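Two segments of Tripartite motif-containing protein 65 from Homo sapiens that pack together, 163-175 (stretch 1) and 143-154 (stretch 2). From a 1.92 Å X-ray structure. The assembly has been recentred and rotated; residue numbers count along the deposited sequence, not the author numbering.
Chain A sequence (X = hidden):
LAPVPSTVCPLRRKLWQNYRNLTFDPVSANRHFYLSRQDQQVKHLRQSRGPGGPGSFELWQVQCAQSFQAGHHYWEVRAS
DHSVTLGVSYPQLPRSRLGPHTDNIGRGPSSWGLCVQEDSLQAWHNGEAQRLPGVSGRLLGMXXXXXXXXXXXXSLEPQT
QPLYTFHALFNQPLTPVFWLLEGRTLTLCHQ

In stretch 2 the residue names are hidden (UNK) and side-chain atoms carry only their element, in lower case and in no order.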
# COMPACT_ATOMS: atom_id res chain seq x y z
N LEU A 163 7.81 4.00 10.92
CA LEU A 163 8.74 4.39 9.86
C LEU A 163 8.57 5.84 9.43
O LEU A 163 9.57 6.54 9.19
CB LEU A 163 8.55 3.49 8.64
CG LEU A 163 8.77 1.98 8.87
CD1 LEU A 163 8.42 1.16 7.62
CD2 LEU A 163 10.19 1.72 9.32
N TYR A 164 7.33 6.31 9.35
CA TYR A 164 7.01 7.67 8.93
C TYR A 164 5.54 7.95 9.19
O TYR A 164 4.69 7.07 8.99
CB TYR A 164 7.31 7.88 7.44
CG TYR A 164 7.46 9.36 7.15
CD1 TYR A 164 8.61 10.05 7.52
CD2 TYR A 164 6.42 10.07 6.56
CE1 TYR A 164 8.72 11.43 7.28
CE2 TYR A 164 6.53 11.42 6.30
CZ TYR A 164 7.68 12.09 6.67
OH TYR A 164 7.75 13.44 6.41
N THR A 165 5.24 9.18 9.61
CA THR A 165 3.87 9.65 9.80
C THR A 165 3.61 10.88 8.95
O THR A 165 4.36 11.86 9.03
CB THR A 165 3.63 9.98 11.28
OG1 THR A 165 3.86 8.80 12.06
CG2 THR A 165 2.20 10.51 11.53
N PHE A 166 2.54 10.84 8.15
CA PHE A 166 1.97 12.01 7.50
C PHE A 166 0.79 12.53 8.31
O PHE A 166 0.01 11.74 8.87
CB PHE A 166 1.45 11.69 6.10
CG PHE A 166 2.52 11.36 5.10
CD1 PHE A 166 3.24 12.38 4.49
CD2 PHE A 166 2.74 10.04 4.69
CE1 PHE A 166 4.21 12.08 3.52
CE2 PHE A 166 3.70 9.74 3.71
CZ PHE A 166 4.42 10.76 3.14
N HIS A 167 0.62 13.85 8.31
CA HIS A 167 -0.59 14.48 8.84
C HIS A 167 -1.32 15.21 7.73
O HIS A 167 -0.69 15.83 6.87
CB HIS A 167 -0.29 15.45 9.97
CG HIS A 167 -1.53 16.08 10.54
ND1 HIS A 167 -1.79 17.42 10.44
CD2 HIS A 167 -2.59 15.53 11.17
CE1 HIS A 167 -2.96 17.68 11.02
NE2 HIS A 167 -3.46 16.54 11.46
N ALA A 168 -2.65 15.15 7.74
CA ALA A 168 -3.44 15.83 6.72
C ALA A 168 -4.85 15.99 7.23
O ALA A 168 -5.31 15.21 8.06
CB ALA A 168 -3.48 15.04 5.41
N LEU A 169 -5.56 16.97 6.69
CA LEU A 169 -7.00 17.10 6.94
C LEU A 169 -7.73 16.43 5.79
O LEU A 169 -8.18 17.06 4.84
CB LEU A 169 -7.37 18.57 7.09
CG LEU A 169 -6.63 19.27 8.24
CD1 LEU A 169 -7.34 20.56 8.62
CD2 LEU A 169 -6.52 18.36 9.46
N PHE A 170 -7.83 15.10 5.87
CA PHE A 170 -8.38 14.31 4.78
C PHE A 170 -9.83 14.71 4.50
O PHE A 170 -10.65 14.74 5.42
CB PHE A 170 -8.30 12.82 5.12
CG PHE A 170 -6.89 12.31 5.29
CD1 PHE A 170 -6.04 12.21 4.20
CD2 PHE A 170 -6.43 11.94 6.54
CE1 PHE A 170 -4.73 11.71 4.34
CE2 PHE A 170 -5.12 11.46 6.71
CZ PHE A 170 -4.26 11.35 5.61
N ASN A 171 -10.15 15.03 3.24
CA ASN A 171 -11.46 15.60 2.91
C ASN A 171 -12.26 14.79 1.89
O ASN A 171 -13.30 15.27 1.42
CB ASN A 171 -11.32 17.04 2.42
CG ASN A 171 -10.56 17.16 1.10
OD1 ASN A 171 -10.23 16.17 0.44
ND2 ASN A 171 -10.30 18.40 0.70
N GLN A 172 -11.82 13.59 1.57
CA GLN A 172 -12.51 12.61 0.75
C GLN A 172 -12.16 11.25 1.32
O GLN A 172 -11.17 11.12 2.05
CB GLN A 172 -12.08 12.68 -0.72
CG GLN A 172 -12.87 13.67 -1.54
CD GLN A 172 -12.38 13.79 -2.96
OE1 GLN A 172 -11.28 14.28 -3.22
NE2 GLN A 172 -13.18 13.29 -3.89
N PRO A 173 -12.95 10.21 1.00
CA PRO A 173 -12.56 8.84 1.38
C PRO A 173 -11.23 8.43 0.77
O PRO A 173 -10.89 8.83 -0.35
CB PRO A 173 -13.70 7.98 0.81
CG PRO A 173 -14.89 8.93 0.75
CD PRO A 173 -14.27 10.26 0.34
N LEU A 174 -10.47 7.63 1.53
CA LEU A 174 -9.15 7.16 1.11
C LEU A 174 -9.22 5.68 0.75
O LEU A 174 -9.76 4.87 1.52
CB LEU A 174 -8.12 7.34 2.22
CG LEU A 174 -7.80 8.77 2.56
CD1 LEU A 174 -7.17 8.79 3.93
CD2 LEU A 174 -6.81 9.32 1.52
N THR A 175 -8.68 5.34 -0.41
CA THR A 175 -8.61 3.95 -0.86
C THR A 175 -7.17 3.48 -0.87
O THR A 175 -6.32 4.17 -1.45
CB THR A 175 -9.20 3.84 -2.29
OG1 THR A 175 -10.56 4.31 -2.29
CG2 THR A 175 -9.20 2.40 -2.74
N UNK A 143 -1.40 2.46 9.65
CA UNK A 143 -2.32 2.90 10.70
C UNK A 143 -2.90 4.25 10.29
O UNK A 143 -2.18 5.25 10.24
c UNK A 143 -1.59 3.03 12.03
o UNK A 143 -3.58 2.58 13.27
o UNK A 143 -2.23 4.15 14.01
c UNK A 143 -2.54 3.27 13.19
N UNK A 144 -4.21 4.27 10.01
CA UNK A 144 -4.90 5.43 9.44
C UNK A 144 -5.87 5.95 10.49
O UNK A 144 -6.95 5.37 10.67
c UNK A 144 -5.13 7.10 6.92
c UNK A 144 -5.66 5.01 8.18
c UNK A 144 -6.26 6.13 7.35
c UNK A 144 -6.93 5.52 6.10
N UNK A 145 -5.49 7.02 11.19
CA UNK A 145 -6.33 7.59 12.25
C UNK A 145 -7.04 8.80 11.66
O UNK A 145 -6.50 9.91 11.60
c UNK A 145 -5.50 7.94 13.48
o UNK A 145 -7.47 9.03 14.40
c UNK A 145 -6.32 8.58 14.61
o UNK A 145 -5.81 8.61 15.75
N UNK A 146 -8.28 8.58 11.20
CA UNK A 146 -8.96 9.65 10.50
C UNK A 146 -9.66 10.60 11.46
O UNK A 146 -10.19 11.63 11.02
c UNK A 146 -8.16 9.10 7.66
c UNK A 146 -9.23 8.23 8.42
c UNK A 146 -9.94 9.06 9.48
c UNK A 146 -10.24 7.66 7.44
N UNK A 147 -9.66 10.28 12.75
CA UNK A 147 -10.08 11.27 13.74
C UNK A 147 -9.04 12.38 13.85
O UNK A 147 -9.37 13.57 13.88
c UNK A 147 -10.30 10.61 15.09
N UNK A 148 -7.76 12.00 13.94
CA UNK A 148 -6.69 12.96 14.12
C UNK A 148 -6.02 13.35 12.80
O UNK A 148 -5.24 14.31 12.78
o UNK A 148 -4.86 11.39 14.37
c UNK A 148 -5.62 12.38 15.05
N UNK A 149 -6.30 12.63 11.72
CA UNK A 149 -5.69 12.93 10.44
C UNK A 149 -4.26 12.46 10.31
O UNK A 149 -3.44 13.14 9.67
N UNK A 150 -3.92 11.32 10.89
CA UNK A 150 -2.56 10.80 10.90
C UNK A 150 -2.49 9.47 10.17
O UNK A 150 -3.31 8.58 10.40
s UNK A 150 -2.15 12.21 13.28
c UNK A 150 -2.06 10.63 12.34
N UNK A 151 -1.49 9.32 9.32
CA UNK A 151 -1.22 8.07 8.64
C UNK A 151 0.21 7.67 8.98
O UNK A 151 1.15 8.42 8.70
c UNK A 151 -1.41 8.21 7.13
c UNK A 151 -0.75 7.12 6.26
c UNK A 151 -1.37 5.74 6.53
c UNK A 151 -0.86 7.50 4.77
N UNK A 152 0.37 6.52 9.63
CA UNK A 152 1.69 6.06 10.05
C UNK A 152 1.97 4.70 9.43
O UNK A 152 1.13 3.80 9.51
c UNK A 152 1.83 5.96 11.57
c UNK A 152 3.29 5.54 11.94
o UNK A 152 1.53 7.23 12.15
N UNK A 153 3.15 4.57 8.83
CA UNK A 153 3.64 3.31 8.31
C UNK A 153 4.53 2.63 9.34
O UNK A 153 5.37 3.28 9.97
c UNK A 153 2.69 5.86 4.66
c UNK A 153 4.44 3.52 7.03
c UNK A 153 3.42 5.39 5.74
c UNK A 153 2.13 4.97 3.77
c UNK A 153 3.07 3.16 4.99
c UNK A 153 2.32 3.64 3.92
c UNK A 153 3.64 4.04 5.89
N UNK A 154 4.40 1.31 9.44
CA UNK A 154 5.17 0.50 10.37
C UNK A 154 5.92 -0.61 9.65
O UNK A 154 5.49 -1.12 8.62
c UNK A 154 4.28 0.91 13.70
c UNK A 154 2.64 2.53 14.37
c UNK A 154 2.02 2.43 13.13
c UNK A 154 4.27 -0.18 11.43
c UNK A 154 3.68 0.78 12.45
c UNK A 154 3.76 1.77 14.66
o UNK A 154 2.17 3.38 15.33
c UNK A 154 2.55 1.54 12.17

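Position 143 carries two side-chain carbons, the second bearing two oxygens: a carboxylate bonded directly to CB, hence Asp143. It does not reach stretch 1. Position 144 has four carbons forked at the second, which identifies Leu144; its CD2 lies 3.9 Å from Leu174 CD1. Position 145 repeats the short carboxylate and is Asp145. Its OD1 accepts the backbone N of position 148 at 3.0 Å, bracing the turn that follows.

Position 146 is again four carbons forked at the second, so Leu146. Its CD2 approaches Phe170 CD2 to 3.5 Å and Leu174 CD1 to 3.9 Å. Position 147 has a single carbon, touches nothing on stretch 1, and is Ala147. Position 148 has one carbon followed by one oxygen: Ser148. Here the backbone makes the contact, its O accepting a weak hydrogen bond from His167 NE2 (3.1 Å, 125° at the hydrogen).

Position 149 has no side-chain atoms and a positive phi of 77°, both consistent with Gly149. An ideal CB would stand 2.3 Å from Ala168 O, a clash. Position 150 has one carbon and then a sulfur, so Cys150; its SG is 4.0 Å from His167 CD2.

Position 151 has four carbons forked at the second, giving Leu151, whose CD2 is 4.4 Å from Phe166 CD2. Position 152 has a CB carrying one oxygen and one carbon, the pattern of Thr152. Its OG1 and Thr165 OG1 are hydrogen-bonded at 2.8 Å, with the donor unassigned. Position 153 shows one carbon and a six-carbon ring without oxygen: Phe153, whose CE1 sits 4.1 Å from Phe166 CE2, at the edge of the Phe166 ring. Position 154 adds an oxygen to such a ring and is Tyr154; its CA-to-CB bond points away, but its backbone C lies 3.7 Å from Leu163 CD1.

The contact works chiefly as an antiparallel strand pair, with N-to-C directions 168° apart. Phe166 N to Leu151 O (2.8 Å) and Leu151 N to Phe166 O (2.9 Å) form a reciprocal pair; Phe153 N to Tyr164 O (2.9 Å) and Leu163 N to Phe153 O (2.7 Å) extend the ladder one way, and Ala168 N to Gly149 O (2.9 Å) extends it the other. Alternation places Thr165, His167, Cys150 and Thr152 on one face, Phe166, Leu151 and Phe153 on the other. Beyond the strand, Phe170 and Leu174 pack against Leu144 and Leu146 in an apolar cluster; the whole contact buries 721 Å², both sides summed.

Stretch 2, residues 143-154: DLDLASGCLTFY
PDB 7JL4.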